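Local coordinates for LPXTG-motif cell wall anchor domain protein (Mobiluncus mulieris, PDB 5U5O) that probably acts as a cell-wall-anchored bacterial adhesin, this fragment holding Ig-like domains with intramolecular covalent cross-links, at residues P166-L171 and G221-D226; T197-Q202 and T227-E232. All coordinates share one frame; numbering follows the deposited sequence.

Contact 1: residues P166-L171 and G221-D226; sequences PQFGSL and GIPLGD
F168 and L224 lie on opposite sides of the backbone where 166-171 passes 221-226. The F168 ring, its CG beside the backbone N (chi1 -61°), turns an edge to 221-226: I222 C and P223 N lie near the ring plane, and F168 CD1 comes within 3.5 Å of G221 O. L224 reaches back from beyond P223 and lays its two methyls along the same side of the 166-171 backbone. Its CD1 sits 3.6 Å from Q167 O, while L224 CD2 stops 3.7 Å from G169 N. The I222 side chain runs extended along the strand, so that I222 CD1 touches L171 CB at 3.8 Å.

Between these side chains two backbone bonds join G169 to I222. The bond from G169 N to I222 O is short, 2.7 Å, and lies in the carbonyl plane; in the return bond I222 N stands above the plane of the G169 carbonyl, 43° out of it. Water adds to this: one molecule joins Q167 O to L224 N, another accepts from G221 N and lies 3.1 Å from G169 O. S170 points away and bonds to N281.

G221 takes a positive phi (68°) and, together with I222, faces the single residue G169. That is a G1 beta bulge, set where strand 216-223 joins the long strand 150-178, which pairs with strands of both halves of the chain.

Contact 2: residues T197-Q202 and T227-E232; sequences TVKCVQ and TCTISE
The carbonyl oxygen of T197 is held by two hydrogen bonds: S231 N at 2.9 Å, lying in the carbonyl plane, and a water. A weaker CA-H contact from I230 adds to these. The same water also bonds T229 OG1 and S231 OG, so it links both strands across the T197, T229 and S231 side; S231 OG has a further partner in E264. A second water spans T197 OG1 and S231 O.

From there the strands run antiparallel in regular register, T197 with S231, V198 with I230, K199 with T229 and C200 with C228. T229 N meets K199 O at 2.8 Å, nearly along the C=O axis, and V201 N closes the pairing on T227 O in the straightest bond, 167° at the hydrogen. K199 crosses T229 obliquely, its CB 3.5 Å from T229 OG1, before its extended chain leads away.

The other face is apolar and buried. V198 CG1 lies 3.6 Å from C228 SG, and C200 SG approaches C228 CB at 3.8 Å. C200 and C228 are the known disulfide partners, facing each other as a non-hydrogen-bonded pair with CA atoms 4.2 Å apart. In the conformers given here C200 SG and C228 SG stand 3.9 Å apart, too far for a covalent bond; both residues have a second conformer, consistent with a cross-strand disulfide that is partly open in this crystal.

How the contacts relate
Contacts 1 and 2 are 13 Å apart, centre to centre, and the chain joins them directly: strand 216-223 of contact 1 passes through the P223-D226 type II turn into strand 226-232 of contact 2. D226 ties the two together, its OD1 lying 2.7 Å from Q202 N in a probable hydrogen bond, while its OD2 bonds K203 N. L171 of contact 1 packs on V198, C228 and I230, so strand 150-178 covers the cysteine face of contact 2. The L171 CD2 to C228 SG distance of 2.7 Å is very short for packing, suggesting that this C228 conformer is only partly occupied. The disulfide site thus lies close to the interdomain junction.

Contact 1: residues P166-L171 and G221-D226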
loop_
_atom_site.group_PDB
_atom_site.type_symbol
_atom_site.label_atom_id
_atom_site.label_comp_id
_atom_site.label_asym_id
_atom_site.label_seq_id
_atom_site.Cartn_x
_atom_site.Cartn_y
_atom_site.Cartn_z
ATOM N N PRO A 166 -1.747 -1.495 -0.691
ATOM C CA PRO A 166 -2.547 -2.171 0.338
ATOM C C PRO A 166 -3.923 -2.548 -0.191
ATOM O O PRO A 166 -4.435 -1.912 -1.108
ATOM C CB PRO A 166 -2.684 -1.108 1.421
ATOM C CG PRO A 166 -2.648 0.172 0.666
ATOM C CD PRO A 166 -1.703 -0.033 -0.484
ATOM N N GLN A 167 -4.517 -3.575 0.412
ATOM C CA GLN A 167 -5.929 -3.884 0.201
ATOM C C GLN A 167 -6.738 -3.200 1.297
ATOM O O GLN A 167 -6.177 -2.688 2.269
ATOM C CB GLN A 167 -6.187 -5.398 0.199
ATOM C CG GLN A 167 -5.220 -6.216 -0.649
ATOM C CD GLN A 167 -4.983 -5.636 -2.032
ATOM O OE1 GLN A 167 -3.839 -5.381 -2.426
ATOM N NE2 GLN A 167 -6.059 -5.416 -2.773
ATOM N N PHE A 168 -8.054 -3.174 1.112
ATOM C CA PHE A 168 -8.958 -2.464 2.014
ATOM C C PHE A 168 -10.142 -3.328 2.412
ATOM O O PHE A 168 -10.546 -4.247 1.696
ATOM C CB PHE A 168 -9.462 -1.164 1.374
ATOM C CG PHE A 168 -8.354 -0.200 1.052
ATOM C CD1 PHE A 168 -7.899 0.687 2.022
ATOM C CD2 PHE A 168 -7.722 -0.221 -0.181
ATOM C CE1 PHE A 168 -6.850 1.544 1.772
ATOM C CE2 PHE A 168 -6.681 0.647 -0.449
ATOM C CZ PHE A 168 -6.243 1.528 0.534
ATOM N N GLY A 169 -10.682 -2.996 3.573
ATOM C CA GLY A 169 -11.912 -3.578 4.081
ATOM C C GLY A 169 -13.090 -2.636 3.933
ATOM O O GLY A 169 -12.984 -1.579 3.275
ATOM N N SER A 170 -14.211 -3.015 4.578
ATOM C CA SER A 170 -15.424 -2.211 4.504
ATOM C C SER A 170 -16.286 -2.473 5.726
ATOM O O SER A 170 -16.110 -3.477 6.440
ATOM C CB SER A 170 -16.238 -2.546 3.257
ATOM O OG SER A 170 -16.705 -3.900 3.271
ATOM N N LEU A 171 -17.226 -1.569 5.933
ATOM C CA LEU A 171 -18.172 -1.648 7.029
ATOM C C LEU A 171 -19.556 -1.402 6.503
ATOM O O LEU A 171 -19.871 -0.312 6.020
ATOM C CB LEU A 171 -17.818 -0.632 8.101
ATOM C CG LEU A 171 -18.730 -0.554 9.334
ATOM C CD1 LEU A 171 -18.925 -1.873 10.066
ATOM C CD2 LEU A 171 -18.134 0.483 10.266
ATOM N N GLY A 221 -13.280 1.059 1.395
ATOM C CA GLY A 221 -11.913 1.610 1.391
ATOM C C GLY A 221 -11.306 1.870 2.756
ATOM O O GLY A 221 -10.551 2.832 2.950
ATOM N N ILE A 222 -11.642 1.003 3.711
ATOM C CA ILE A 222 -11.139 1.148 5.067
ATOM C C ILE A 222 -9.809 0.382 5.174
ATOM O O ILE A 222 -9.778 -0.822 4.888
ATOM C CB ILE A 222 -12.152 0.634 6.117
ATOM C CG1 ILE A 222 -13.473 1.406 5.956
ATOM C CG2 ILE A 222 -11.567 0.843 7.497
ATOM C CD1 ILE A 222 -14.612 0.891 6.832
ATOM N N PRO A 223 -8.721 1.052 5.623
ATOM C CA PRO A 223 -7.444 0.360 5.819
ATOM C C PRO A 223 -7.593 -0.877 6.725
ATOM O O PRO A 223 -8.309 -0.844 7.720
ATOM C CB PRO A 223 -6.578 1.423 6.494
ATOM C CG PRO A 223 -7.114 2.715 5.988
ATOM C CD PRO A 223 -8.604 2.487 5.917
ATOM N N LEU A 224 -6.914 -1.955 6.370
ATOM C CA LEU A 224 -6.939 -3.181 7.141
ATOM C C LEU A 224 -6.298 -2.960 8.508
ATOM O O LEU A 224 -5.180 -2.466 8.634
ATOM C CB LEU A 224 -6.248 -4.279 6.360
ATOM C CG LEU A 224 -6.992 -4.693 5.083
ATOM C CD1 LEU A 224 -6.131 -5.665 4.288
ATOM C CD2 LEU A 224 -8.362 -5.299 5.378
ATOM N N GLY A 225 -7.064 -3.297 9.544
ATOM C CA GLY A 225 -6.688 -3.026 10.920
ATOM C C GLY A 225 -7.171 -1.727 11.508
ATOM O O GLY A 225 -6.805 -1.393 12.635
ATOM N N ASP A 226 -7.981 -0.973 10.759
ATOM C CA ASP A 226 -8.461 0.298 11.248
ATOM C C ASP A 226 -9.469 0.085 12.380
ATOM O O ASP A 226 -10.095 -0.998 12.539
ATOM C CB ASP A 226 -9.107 1.118 10.120
ATOM C CG ASP A 226 -8.970 2.606 10.320
ATOM O OD1 ASP A 226 -8.567 3.062 11.428
ATOM O OD2 ASP A 226 -9.247 3.348 9.340
HETATM O O HOH W 1 -4.833 -1.499 4.296
HETATM O O HOH W 2 -13.652 -1.479 0.253
#

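Contact 2: residues T197-Q202 and T227-E232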
loop_
_atom_site.group_PDB
_atom_site.type_symbol
_atom_site.label_atom_id
_atom_site.label_comp_id
_atom_site.label_asym_id
_atom_site.label_seq_id
_atom_site.Cartn_x
_atom_site.Cartn_y
_atom_site.Cartn_z
ATOM N N THR A 197 -23.151 8.463 12.331
ATOM C CA THR A 197 -21.836 8.950 11.928
ATOM C C THR A 197 -20.842 7.836 12.107
ATOM O O THR A 197 -20.755 7.244 13.199
ATOM C CB THR A 197 -21.429 10.176 12.759
ATOM O OG1 THR A 197 -22.467 11.147 12.673
ATOM C CG2 THR A 197 -20.149 10.787 12.262
ATOM N N VAL A 198 -20.157 7.456 11.037
ATOM C CA VAL A 198 -19.156 6.398 11.053
ATOM C C VAL A 198 -17.801 7.072 10.826
ATOM O O VAL A 198 -17.624 7.886 9.856
ATOM C CB VAL A 198 -19.430 5.386 9.943
ATOM C CG1 VAL A 198 -18.292 4.380 9.803
ATOM C CG2 VAL A 198 -20.736 4.660 10.238
ATOM N N LYS A 199 -16.835 6.814 11.685
ATOM C CA LYS A 199 -15.512 7.421 11.588
ATOM C C LYS A 199 -14.492 6.325 11.625
ATOM O O LYS A 199 -14.612 5.378 12.430
ATOM C CB LYS A 199 -15.299 8.331 12.774
ATOM C CG LYS A 199 -16.254 9.496 12.835
ATOM C CD LYS A 199 -15.900 10.413 13.998
ATOM C CE LYS A 199 -16.785 11.639 14.019
ATOM N NZ LYS A 199 -16.480 12.548 15.156
ATOM N N CYS A 200 -13.462 6.433 10.783
ATOM C CA CYS A 200 -12.406 5.455 10.793
ATOM C C CYS A 200 -11.107 6.210 11.019
ATOM O O CYS A 200 -10.773 7.159 10.268
ATOM C CB CYS A 200 -12.382 4.682 9.514
ATOM S SG CYS A 200 -13.916 3.774 9.104
ATOM N N VAL A 201 -10.372 5.832 12.057
ATOM C CA VAL A 201 -9.294 6.694 12.557
ATOM C C VAL A 201 -8.095 6.752 11.603
ATOM O O VAL A 201 -7.655 7.850 11.248
ATOM C CB VAL A 201 -8.883 6.405 14.025
ATOM C CG1 VAL A 201 -8.186 5.071 14.172
ATOM C CG2 VAL A 201 -7.987 7.520 14.574
ATOM N N GLN A 202 -7.599 5.616 11.116
ATOM C CA GLN A 202 -6.456 5.589 10.160
ATOM C C GLN A 202 -6.893 6.071 8.786
ATOM O O GLN A 202 -6.131 6.798 8.122
ATOM C CB GLN A 202 -5.845 4.183 10.072
ATOM C CG GLN A 202 -5.339 3.640 11.409
ATOM C CD GLN A 202 -4.168 4.431 11.954
ATOM O OE1 GLN A 202 -3.451 5.070 11.193
ATOM N NE2 GLN A 202 -3.973 4.392 13.259
ATOM N N THR A 227 -9.549 1.103 13.223
ATOM C CA THR A 227 -10.577 1.194 14.253
ATOM C C THR A 227 -11.658 2.123 13.730
ATOM O O THR A 227 -11.369 3.265 13.335
ATOM C CB THR A 227 -9.991 1.768 15.550
ATOM O OG1 THR A 227 -9.012 0.862 16.059
ATOM C CG2 THR A 227 -11.055 1.989 16.628
ATOM N N CYS A 228 -12.916 1.637 13.717
ATOM C CA CYS A 228 -14.023 2.410 13.218
ATOM C C CYS A 228 -15.044 2.622 14.370
ATOM O O CYS A 228 -15.348 1.648 15.125
ATOM C CB CYS A 228 -14.642 1.609 12.129
ATOM S SG CYS A 228 -16.317 1.993 11.645
ATOM N N THR A 229 -15.577 3.814 14.507
ATOM C CA THR A 229 -16.627 4.110 15.467
ATOM C C THR A 229 -17.917 4.364 14.719
ATOM O O THR A 229 -17.944 4.921 13.611
ATOM C CB THR A 229 -16.271 5.282 16.400
ATOM O OG1 THR A 229 -16.071 6.485 15.648
ATOM C CG2 THR A 229 -15.006 4.977 17.197
ATOM N N ILE A 230 -19.011 3.917 15.342
ATOM C CA ILE A 230 -20.355 4.139 14.845
ATOM C C ILE A 230 -21.086 4.876 15.958
ATOM O O ILE A 230 -21.132 4.382 17.102
ATOM C CB ILE A 230 -21.057 2.778 14.569
ATOM C CG1 ILE A 230 -20.270 1.953 13.565
ATOM C CG2 ILE A 230 -22.465 3.003 14.043
ATOM C CD1 ILE A 230 -20.658 0.494 13.532
ATOM N N SER A 231 -21.722 5.991 15.631
ATOM C CA SER A 231 -22.417 6.834 16.593
ATOM C C SER A 231 -23.798 7.122 16.062
ATOM O O SER A 231 -23.937 7.695 14.975
ATOM C CB SER A 231 -21.691 8.178 16.755
ATOM O OG SER A 231 -20.341 8.011 17.139
ATOM N N GLU A 232 -24.826 6.730 16.811
ATOM C CA GLU A 232 -26.197 7.065 16.454
ATOM C C GLU A 232 -26.646 8.315 17.187
ATOM O O GLU A 232 -26.302 8.517 18.341
ATOM C CB GLU A 232 -27.147 5.914 16.832
ATOM C CG GLU A 232 -28.519 6.079 16.213
ATOM C CD GLU A 232 -29.446 4.914 16.467
ATOM O OE1 GLU A 232 -28.979 3.814 16.848
ATOM O OE2 GLU A 232 -30.645 5.138 16.237
HETATM O O HOH W 3 -18.530 7.660 15.059
HETATM O O HOH W 4 -24.733 10.612 14.435
#